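Group II chitinase (Ostrinia furnacalis, PDB 6JAV) probably hydrolyses internal linkages of chitin, this chain being catalytic domain 1 of a much longer insect chitinase, crystallised with a bound inhibitor. Local coordinates at residues Asp150-Leu155 with Arg188-Ile193. Sequence-based numbering, arbitrary orientation.
Sequences DLVHEL and RLLDWI
Helix 143-159 meets the last turn of helix 183-189 and the link that follows it, the backbones coming nearest at H153 and L189, whose CA atoms lie 6.9 Å apart. L189 makes the closest approach: its CD1 branch sits 3.6 Å from CA of H153 and 3.9 Å from its CB, so this methyl packs against the helix backbone itself as well as the base of the side chain. Relative to the imidazole, CD1 lies beyond the edge, near the ring plane and not over a face, in looser contact than with CA and CB. With CG of L189 pointing opposite the carbonyl carbon (chi1 -66°), the side chain extends towards the neighbouring helix.

V152, one residue earlier, makes the more buried half of the contact through a single methyl. Its CG1 lies 4.1 Å from CB of L189 and 3.9 Å from CD2 of L190, touching two consecutive residues just where the chain leaves helical geometry at L190. The valine and L190 side chains approach at about a right angle. The contact is purely apolar, graded from exposed H153 to buried V152 and L190. V152 also touches L125 of strand 122-126, and L190 rests on L166 of strand 165-170.

From L190 the chain turns into strand 192-195, which runs parallel to strand 165-170. Two neighbouring outer helices packed over the parallel strands of the barrel core are characteristic of the TIM-barrel fold of glycosyl hydrolase family 18.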
ATOM      1  N   ASP A 150       6.457 -17.854 -12.253  1.00 10.98           N
ATOM      2  CA  ASP A 150       7.702 -18.063 -12.984  1.00 10.87           C
ATOM      3  C   ASP A 150       8.495 -16.769 -13.109  1.00 10.07           C
ATOM      4  O   ASP A 150       9.731 -16.791 -13.020  1.00 11.52           O
ATOM      5  CB  ASP A 150       7.436 -18.668 -14.365  1.00 11.90           C
ATOM      6  CG  ASP A 150       7.019 -20.139 -14.282  1.00 20.83           C
ATOM      7  OD1 ASP A 150       7.336 -20.809 -13.269  1.00 18.96           O
ATOM      8  OD2 ASP A 150       6.368 -20.621 -15.232  1.00 21.21           O
ATOM      9  N   LEU A 151       7.803 -15.632 -13.299  1.00 10.09           N
ATOM     10  CA  LEU A 151       8.499 -14.340 -13.280  1.00 11.11           C
ATOM     11  C   LEU A 151       9.213 -14.124 -11.942  1.00  9.68           C
ATOM     12  O   LEU A 151      10.385 -13.714 -11.896  1.00  9.70           O
ATOM     13  CB  LEU A 151       7.522 -13.193 -13.559  1.00 10.38           C
ATOM     14  CG  LEU A 151       8.217 -11.806 -13.597  1.00 11.08           C
ATOM     15  CD1 LEU A 151       8.995 -11.641 -14.891  1.00 14.64           C
ATOM     16  CD2 LEU A 151       7.200 -10.697 -13.439  1.00 12.59           C
ATOM     17  N   VAL A 152       8.523 -14.415 -10.840  1.00  9.90           N
ATOM     18  CA  VAL A 152       9.133 -14.282  -9.518  1.00  9.97           C
ATOM     19  C   VAL A 152      10.344 -15.198  -9.379  1.00 11.12           C
ATOM     20  O   VAL A 152      11.395 -14.774  -8.875  1.00 11.43           O
ATOM     21  CB  VAL A 152       8.081 -14.530  -8.431  1.00  9.26           C
ATOM     22  CG1 VAL A 152       8.733 -14.640  -7.060  1.00 10.33           C
ATOM     23  CG2 VAL A 152       7.125 -13.343  -8.386  1.00 11.32           C
ATOM     24  N   HIS A 153      10.234 -16.450  -9.855  1.00 11.00           N
ATOM     25  CA  HIS A 153      11.386 -17.335  -9.790  1.00 11.33           C
ATOM     26  C   HIS A 153      12.553 -16.785 -10.609  1.00 10.54           C
ATOM     27  O   HIS A 153      13.701 -16.765 -10.144  1.00 12.39           O
ATOM     28  CB  HIS A 153      11.037 -18.729 -10.282  1.00 11.14           C
ATOM     29  CG  HIS A 153      12.281 -19.523 -10.495  1.00 12.54           C
ATOM     30  ND1 HIS A 153      12.733 -19.880 -11.747  1.00 14.88           N
ATOM     31  CD2 HIS A 153      13.261 -19.870  -9.624  1.00 14.02           C
ATOM     32  CE1 HIS A 153      13.911 -20.476 -11.627  1.00 18.91           C
ATOM     33  NE2 HIS A 153      14.243 -20.496 -10.347  1.00 16.45           N
ATOM     34  N   GLU A 154      12.270 -16.326 -11.830  1.00 11.65           N
ATOM     35  CA  GLU A 154      13.351 -15.895 -12.715  1.00 10.99           C
ATOM     36  C   GLU A 154      14.013 -14.626 -12.199  1.00 11.79           C
ATOM     37  O   GLU A 154      15.240 -14.464 -12.310  1.00 13.24           O
ATOM     38  CB  GLU A 154      12.811 -15.740 -14.136  1.00 10.64           C
ATOM     39  CG  GLU A 154      12.420 -17.126 -14.695  1.00 12.43           C
ATOM     40  CD  GLU A 154      11.309 -17.136 -15.718  1.00 18.50           C
ATOM     41  OE1 GLU A 154      11.028 -16.079 -16.327  1.00 18.63           O
ATOM     42  OE2 GLU A 154      10.721 -18.230 -15.920  1.00 15.95           O
ATOM     43  N   LEU A 155      13.223 -13.728 -11.603  1.00 10.58           N
ATOM     44  CA  LEU A 155      13.822 -12.558 -10.954  1.00 10.94           C
ATOM     45  C   LEU A 155      14.653 -12.964  -9.745  1.00 10.84           C
ATOM     46  O   LEU A 155      15.766 -12.462  -9.551  1.00 12.66           O
ATOM     47  CB  LEU A 155      12.721 -11.588 -10.518  1.00  9.61           C
ATOM     48  CG  LEU A 155      12.086 -10.774 -11.642  1.00  9.77           C
ATOM     49  CD1 LEU A 155      10.781 -10.127 -11.170  1.00 10.50           C
ATOM     50  CD2 LEU A 155      13.064  -9.698 -12.155  1.00 11.41           C
ATOM     51  N   ARG A 188       8.117 -18.667  -0.606  1.00 11.08           N
ATOM     52  CA  ARG A 188       9.465 -19.206  -0.510  1.00 12.81           C
ATOM     53  C   ARG A 188      10.505 -18.238  -1.077  1.00 11.29           C
ATOM     54  O   ARG A 188      11.616 -18.122  -0.535  1.00 13.92           O
ATOM     55  CB  ARG A 188       9.516 -20.559  -1.225  1.00 13.50           C
ATOM     56  CG  ARG A 188      10.904 -21.146  -1.273  1.00 14.81           C
ATOM     57  CD  ARG A 188      10.864 -22.615  -1.709  1.00 17.05           C
ATOM     58  NE  ARG A 188      10.015 -22.834  -2.865  1.00 19.67           N
ATOM     59  CZ  ARG A 188      10.391 -22.628  -4.121  1.00 21.79           C
ATOM     60  NH1 ARG A 188      11.610 -22.194  -4.381  1.00 23.46           N
ATOM     61  NH2 ARG A 188       9.546 -22.863  -5.113  1.00 26.80           N
ATOM     62  N   LEU A 189      10.180 -17.541  -2.175  1.00 10.23           N
ATOM     63  CA  LEU A 189      11.180 -16.766  -2.913  1.00 12.07           C
ATOM     64  C   LEU A 189      11.239 -15.294  -2.531  1.00 11.78           C
ATOM     65  O   LEU A 189      12.318 -14.696  -2.603  1.00 13.86           O
ATOM     66  CB  LEU A 189      10.913 -16.870  -4.423  1.00 11.62           C
ATOM     67  CG  LEU A 189      11.129 -18.298  -4.945  1.00 12.67           C
ATOM     68  CD1 LEU A 189      10.700 -18.403  -6.386  1.00 17.16           C
ATOM     69  CD2 LEU A 189      12.603 -18.697  -4.783  1.00 18.08           C
ATOM     70  N   LEU A 190      10.131 -14.695  -2.131  1.00 10.14           N
ATOM     71  CA  LEU A 190      10.121 -13.267  -1.835  1.00 10.15           C
ATOM     72  C   LEU A 190      10.706 -12.977  -0.450  1.00 10.36           C
ATOM     73  O   LEU A 190      10.519 -13.729   0.508  1.00 12.55           O
ATOM     74  CB  LEU A 190       8.687 -12.722  -1.904  1.00  8.27           C
ATOM     75  CG  LEU A 190       8.008 -12.811  -3.277  1.00  8.07           C
ATOM     76  CD1 LEU A 190       6.546 -12.373  -3.171  1.00 11.72           C
ATOM     77  CD2 LEU A 190       8.757 -11.973  -4.280  1.00 11.67           C
ATOM     78  N   ASP A 191      11.392 -11.842  -0.335  1.00 10.38           N
ATOM     79  CA  ASP A 191      11.927 -11.448   0.962  1.00 10.75           C
ATOM     80  C   ASP A 191      10.832 -10.919   1.881  1.00 11.35           C
ATOM     81  O   ASP A 191      10.894 -11.117   3.105  1.00 13.28           O
ATOM     82  CB  ASP A 191      13.052 -10.431   0.757  1.00 11.70           C
ATOM     83  CG  ASP A 191      14.212 -11.040   0.013  1.00 13.37           C
ATOM     84  OD1 ASP A 191      14.838 -11.996   0.563  1.00 17.53           O
ATOM     85  OD2 ASP A 191      14.471 -10.626  -1.124  1.00 11.24           O
ATOM     86  N   TRP A 192       9.822 -10.263   1.320  1.00 11.99           N
ATOM     87  CA  TRP A 192       8.605  -9.992   2.065  1.00 12.60           C
ATOM     88  C   TRP A 192       7.453  -9.853   1.086  1.00 10.44           C
ATOM     89  O   TRP A 192       7.638  -9.647  -0.121  1.00  9.78           O
ATOM     90  CB  TRP A 192       8.681  -8.761   3.004  1.00 11.58           C
ATOM     91  CG  TRP A 192       8.821  -7.468   2.271  1.00 10.09           C
ATOM     92  CD1 TRP A 192       7.824  -6.647   1.835  1.00 11.47           C
ATOM     93  CD2 TRP A 192      10.056  -6.854   1.866  1.00 10.97           C
ATOM     94  NE1 TRP A 192       8.363  -5.562   1.180  1.00 12.84           N
ATOM     95  CE2 TRP A 192       9.727  -5.663   1.190  1.00 12.23           C
ATOM     96  CE3 TRP A 192      11.398  -7.200   2.000  1.00 11.60           C
ATOM     97  CZ2 TRP A 192      10.701  -4.815   0.646  1.00 13.62           C
ATOM     98  CZ3 TRP A 192      12.361  -6.373   1.456  1.00 15.28           C
ATOM     99  CH2 TRP A 192      12.004  -5.176   0.794  1.00 14.35           C
ATOM    100  N   ILE A 193       6.262 -10.017   1.646  1.00  9.69           N
ATOM    101  CA  ILE A 193       4.994  -9.867   0.957  1.00 10.67           C
ATOM    102  C   ILE A 193       4.249  -8.758   1.699  1.00  9.78           C
ATOM    103  O   ILE A 193       3.940  -8.896   2.887  1.00 11.25           O
ATOM    104  CB  ILE A 193       4.226 -11.191   0.986  1.00 11.77           C
ATOM    105  CG1 ILE A 193       5.046 -12.240   0.207  1.00 12.01           C
ATOM    106  CG2 ILE A 193       2.867 -11.018   0.393  1.00 13.99           C
ATOM    107  CD1 ILE A 193       4.469 -13.666   0.319  1.00 16.58           C
TER